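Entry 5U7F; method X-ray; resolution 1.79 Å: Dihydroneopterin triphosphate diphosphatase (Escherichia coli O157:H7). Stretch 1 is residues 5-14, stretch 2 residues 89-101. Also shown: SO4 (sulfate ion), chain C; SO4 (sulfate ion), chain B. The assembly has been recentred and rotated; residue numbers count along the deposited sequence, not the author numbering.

Stretch 1, residues 5-14: VYKRPVSILV
Stretch 2 89-101: HRYAPGVTRNTES

No two touching residues are closer than 82 in sequence; the two segments bury 868 Å² between them, summed over both sides. The strands are 10-14 and 97-101, and they run parallel, with axes 38° apart. CA atoms pair V10 with T99 at 5.0 Å, S11 with E100 at 4.7 Å and I12 with S101 at 4.8 Å. The side chains of V10, T99, I12 and S101 lie on one face of the sheet, those of S11 and E100 on the other.

Four hydrogen bonds set this register, alternating in the manner of parallel strands: T99 N to P9 O (3.1 Å), S11 N to T99 O (2.8 Å), S101 N to S11 O (3.0 Å) and L13 N to S101 O (2.9 Å). Their angles at hydrogen, 158-174°, are near linear. Strand phi/psi values are extended, for example -139/171 at S11 and -126/127 at E100.

R90, which gives up 93 Å², anchors the loop end twice. Its carbonyl O accepts from K7 N at 2.9 Å, while in its side chain (chi1 m, chi2 m, chi3 -33°, chi4 -86°) the CA-to-CB bond points sideways but the end comes nearer, so that NH2 donates to V5 O at 2.6 Å, 157° at hydrogen. V5 O lies at the guanidinium edge, where the N-H groups point; K7 CG covers one face.

P9 (87 Å², phi/psi -86/34, C-gamma endo) leads into the strand. Its CB packs on V95 CG1 at 3.8 Å, an apolar contact at the last residue of the type II turn A92-V95. That turn closes through V95 N to A92 O at 3.0 Å, and G94 at 91/-8 occupies a conformation in which a CB would jam against the preceding carbonyl.

K7 (86 Å²; chi1 m, chi2 t, chi3 t, chi4 -142°) points its CB toward the second stretch, 3.9 Å from the Y91 ring centroid and 22° off the normal, a CH-pi contact. The chain then leads away, and NZ donates to O1 of the chain C sulfate at a very short 2.3 Å. Y91 is set by chi1 m and chi2 80°. Similarly, A92 CA sits 3.7 Å from the Y6 ring centroid, 8° off the normal; Y6 has chi1 m, chi2 -37°.

Polar side chains complete the join. N98 (chi1 t, chi2 90°) donates from ND2 to S11 OG at 2.9 Å, with S11 in p. Water 2 donates to R8 O and N98 OD1, both at 3.0 Å, and accepts from Y91 OH at 2.8 Å, bridging the stretches.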

# COMPACT_ATOMS: atom_id res chain seq x y z
N VAL A 5 7.48 -15.46 11.71
CA VAL A 5 6.59 -16.36 10.97
C VAL A 5 6.57 -15.99 9.48
O VAL A 5 6.99 -14.90 9.10
CB VAL A 5 5.15 -16.30 11.53
CG1 VAL A 5 4.46 -14.97 11.12
CG2 VAL A 5 4.34 -17.50 11.10
N TYR A 6 6.06 -16.89 8.64
CA TYR A 6 5.99 -16.61 7.21
C TYR A 6 4.88 -15.64 6.81
O TYR A 6 3.72 -15.78 7.19
CB TYR A 6 5.82 -17.92 6.45
CG TYR A 6 7.00 -18.84 6.63
CD1 TYR A 6 8.29 -18.33 6.68
CD2 TYR A 6 6.83 -20.21 6.76
CE1 TYR A 6 9.38 -19.15 6.84
CE2 TYR A 6 7.92 -21.05 6.91
CZ TYR A 6 9.19 -20.51 6.96
OH TYR A 6 10.30 -21.33 7.11
N LYS A 7 5.28 -14.64 6.03
CA LYS A 7 4.34 -13.76 5.36
C LYS A 7 3.52 -14.56 4.32
O LYS A 7 4.03 -15.51 3.72
CB LYS A 7 5.08 -12.62 4.66
CG LYS A 7 5.52 -11.46 5.54
CD LYS A 7 5.84 -10.24 4.67
CE LYS A 7 5.79 -8.95 5.49
NZ LYS A 7 5.21 -7.81 4.74
N ARG A 8 2.27 -14.18 4.08
CA ARG A 8 1.48 -14.87 3.06
C ARG A 8 1.71 -14.21 1.69
O ARG A 8 1.78 -12.98 1.62
CB ARG A 8 -0.01 -14.85 3.41
CG ARG A 8 -0.38 -15.51 4.75
CD ARG A 8 -1.58 -16.49 4.62
NE ARG A 8 -2.69 -15.93 3.86
CZ ARG A 8 -2.98 -16.20 2.58
NH1 ARG A 8 -2.25 -17.06 1.86
NH2 ARG A 8 -4.01 -15.58 2.01
N PRO A 9 1.81 -14.99 0.61
CA PRO A 9 2.06 -14.40 -0.72
C PRO A 9 0.78 -13.94 -1.45
O PRO A 9 0.69 -14.04 -2.67
CB PRO A 9 2.73 -15.54 -1.45
CG PRO A 9 2.12 -16.76 -0.86
CD PRO A 9 1.88 -16.46 0.57
N VAL A 10 -0.18 -13.47 -0.67
CA VAL A 10 -1.40 -12.84 -1.16
C VAL A 10 -1.51 -11.55 -0.37
O VAL A 10 -1.52 -11.55 0.86
CB VAL A 10 -2.64 -13.74 -0.95
CG1 VAL A 10 -3.93 -12.99 -1.32
CG2 VAL A 10 -2.53 -15.01 -1.76
N SER A 11 -1.52 -10.43 -1.07
CA SER A 11 -1.44 -9.13 -0.41
C SER A 11 -2.38 -8.10 -1.05
O SER A 11 -3.02 -8.36 -2.08
CB SER A 11 0.00 -8.63 -0.46
OG SER A 11 0.35 -8.21 -1.77
N ILE A 12 -2.48 -6.97 -0.38
CA ILE A 12 -3.23 -5.83 -0.85
C ILE A 12 -2.33 -4.61 -0.89
O ILE A 12 -1.30 -4.55 -0.21
CB ILE A 12 -4.50 -5.57 0.02
CG1 ILE A 12 -4.18 -5.38 1.50
CG2 ILE A 12 -5.49 -6.71 -0.15
CD1 ILE A 12 -3.75 -4.01 1.88
N LEU A 13 -2.69 -3.68 -1.76
CA LEU A 13 -2.03 -2.39 -1.89
C LEU A 13 -3.12 -1.34 -1.80
O LEU A 13 -4.13 -1.48 -2.47
CB LEU A 13 -1.29 -2.29 -3.23
CG LEU A 13 -0.88 -0.89 -3.71
CD1 LEU A 13 0.37 -0.54 -3.00
CD2 LEU A 13 -0.66 -0.88 -5.21
N VAL A 14 -2.96 -0.34 -0.93
CA VAL A 14 -3.93 0.75 -0.86
C VAL A 14 -3.24 2.06 -1.19
O VAL A 14 -2.36 2.55 -0.47
CB VAL A 14 -4.61 0.86 0.53
CG1 VAL A 14 -5.62 2.02 0.52
CG2 VAL A 14 -5.28 -0.44 0.91
N HIS A 89 13.22 -14.11 2.17
CA HIS A 89 13.48 -14.91 3.38
C HIS A 89 12.24 -14.95 4.30
O HIS A 89 12.04 -15.91 5.03
CB HIS A 89 14.71 -14.34 4.14
CG HIS A 89 14.52 -12.94 4.62
ND1 HIS A 89 15.06 -11.85 3.96
CD2 HIS A 89 13.80 -12.44 5.66
CE1 HIS A 89 14.68 -10.74 4.58
NE2 HIS A 89 13.92 -11.07 5.61
N ARG A 90 11.41 -13.90 4.24
CA ARG A 90 10.20 -13.77 5.05
C ARG A 90 9.07 -14.69 4.59
O ARG A 90 8.02 -14.73 5.24
CB ARG A 90 9.66 -12.32 5.01
CG ARG A 90 10.43 -11.26 5.77
CD ARG A 90 10.56 -11.53 7.27
NE ARG A 90 9.41 -12.21 7.87
CZ ARG A 90 8.31 -11.62 8.33
NH1 ARG A 90 8.17 -10.30 8.26
NH2 ARG A 90 7.35 -12.36 8.86
N TYR A 91 9.23 -15.32 3.43
CA TYR A 91 8.18 -16.22 2.92
C TYR A 91 8.60 -17.69 2.97
O TYR A 91 9.78 -18.03 3.00
CB TYR A 91 7.83 -15.87 1.48
CG TYR A 91 7.27 -14.47 1.35
CD1 TYR A 91 8.11 -13.36 1.32
CD2 TYR A 91 5.91 -14.26 1.23
CE1 TYR A 91 7.61 -12.07 1.18
CE2 TYR A 91 5.40 -12.98 1.10
CZ TYR A 91 6.25 -11.89 1.08
OH TYR A 91 5.74 -10.61 0.95
N ALA A 92 7.60 -18.56 2.95
CA ALA A 92 7.85 -19.99 3.07
C ALA A 92 8.78 -20.50 1.99
O ALA A 92 8.85 -19.93 0.89
CB ALA A 92 6.53 -20.75 3.04
N PRO A 93 9.51 -21.59 2.28
CA PRO A 93 10.46 -22.10 1.30
C PRO A 93 9.81 -22.38 -0.06
O PRO A 93 8.73 -22.98 -0.14
CB PRO A 93 10.96 -23.41 1.95
CG PRO A 93 10.85 -23.13 3.42
CD PRO A 93 9.61 -22.29 3.58
N GLY A 94 10.45 -21.87 -1.11
CA GLY A 94 10.00 -22.08 -2.47
C GLY A 94 9.04 -21.01 -2.97
O GLY A 94 8.66 -21.01 -4.15
N VAL A 95 8.63 -20.13 -2.07
CA VAL A 95 7.72 -19.04 -2.44
C VAL A 95 8.53 -17.86 -3.00
O VAL A 95 9.35 -17.30 -2.30
CB VAL A 95 6.89 -18.55 -1.23
CG1 VAL A 95 6.12 -17.29 -1.60
CG2 VAL A 95 5.90 -19.62 -0.79
N THR A 96 8.28 -17.53 -4.25
CA THR A 96 8.96 -16.43 -4.94
C THR A 96 8.04 -15.40 -5.63
O THR A 96 8.50 -14.36 -6.12
CB THR A 96 9.90 -17.03 -6.00
OG1 THR A 96 9.12 -17.76 -6.96
CG2 THR A 96 10.92 -17.98 -5.38
N ARG A 97 6.74 -15.72 -5.71
CA ARG A 97 5.75 -14.88 -6.40
C ARG A 97 4.74 -14.34 -5.41
O ARG A 97 4.29 -15.08 -4.54
CB ARG A 97 4.98 -15.68 -7.48
CG ARG A 97 5.86 -16.48 -8.46
CD ARG A 97 6.68 -15.58 -9.36
NE ARG A 97 5.80 -14.73 -10.19
CZ ARG A 97 6.23 -13.68 -10.89
NH1 ARG A 97 7.51 -13.36 -10.89
NH2 ARG A 97 5.37 -12.98 -11.61
N ASN A 98 4.36 -13.07 -5.55
CA ASN A 98 3.34 -12.45 -4.70
C ASN A 98 2.23 -11.93 -5.56
O ASN A 98 2.47 -11.36 -6.61
CB ASN A 98 3.90 -11.31 -3.85
CG ASN A 98 2.82 -10.72 -2.93
OD1 ASN A 98 2.62 -11.16 -1.80
ND2 ASN A 98 2.07 -9.76 -3.46
N THR A 99 1.00 -12.19 -5.14
CA THR A 99 -0.17 -11.71 -5.86
C THR A 99 -0.81 -10.56 -5.05
O THR A 99 -1.12 -10.72 -3.87
CB THR A 99 -1.20 -12.83 -6.06
OG1 THR A 99 -0.59 -13.91 -6.80
CG2 THR A 99 -2.36 -12.31 -6.85
N GLU A 100 -1.03 -9.44 -5.71
CA GLU A 100 -1.39 -8.19 -5.05
C GLU A 100 -2.67 -7.61 -5.64
O GLU A 100 -2.72 -7.39 -6.85
CB GLU A 100 -0.27 -7.18 -5.22
CG GLU A 100 -0.51 -5.80 -4.63
CD GLU A 100 0.67 -4.86 -4.95
OE1 GLU A 100 0.78 -4.36 -6.10
OE2 GLU A 100 1.50 -4.62 -4.04
N SER A 101 -3.65 -7.32 -4.79
CA SER A 101 -4.89 -6.65 -5.23
C SER A 101 -4.91 -5.17 -4.83
O SER A 101 -4.52 -4.82 -3.71
CB SER A 101 -6.11 -7.39 -4.65
OG SER A 101 -6.13 -8.69 -5.19
S SO4 C . 2.56 -6.41 6.03
O1 SO4 C . 3.17 -6.66 4.72
O2 SO4 C . 3.59 -6.65 7.05
O3 SO4 C . 2.07 -5.02 6.09
O4 SO4 C . 1.46 -7.33 6.26
S SO4 B . 8.24 -9.48 -12.37
O1 SO4 B . 9.59 -9.70 -12.90
O2 SO4 B . 7.59 -10.77 -12.20
O3 SO4 B . 8.36 -8.81 -11.07
O4 SO4 B . 7.48 -8.66 -13.30
O HOH W 1 4.70 -17.77 2.73
O HOH W 2 2.99 -10.24 1.06
O HOH W 3 -0.16 -15.82 -4.34
O HOH W 4 1.05 -5.89 -1.63
O HOH W 5 -4.35 -10.06 -3.67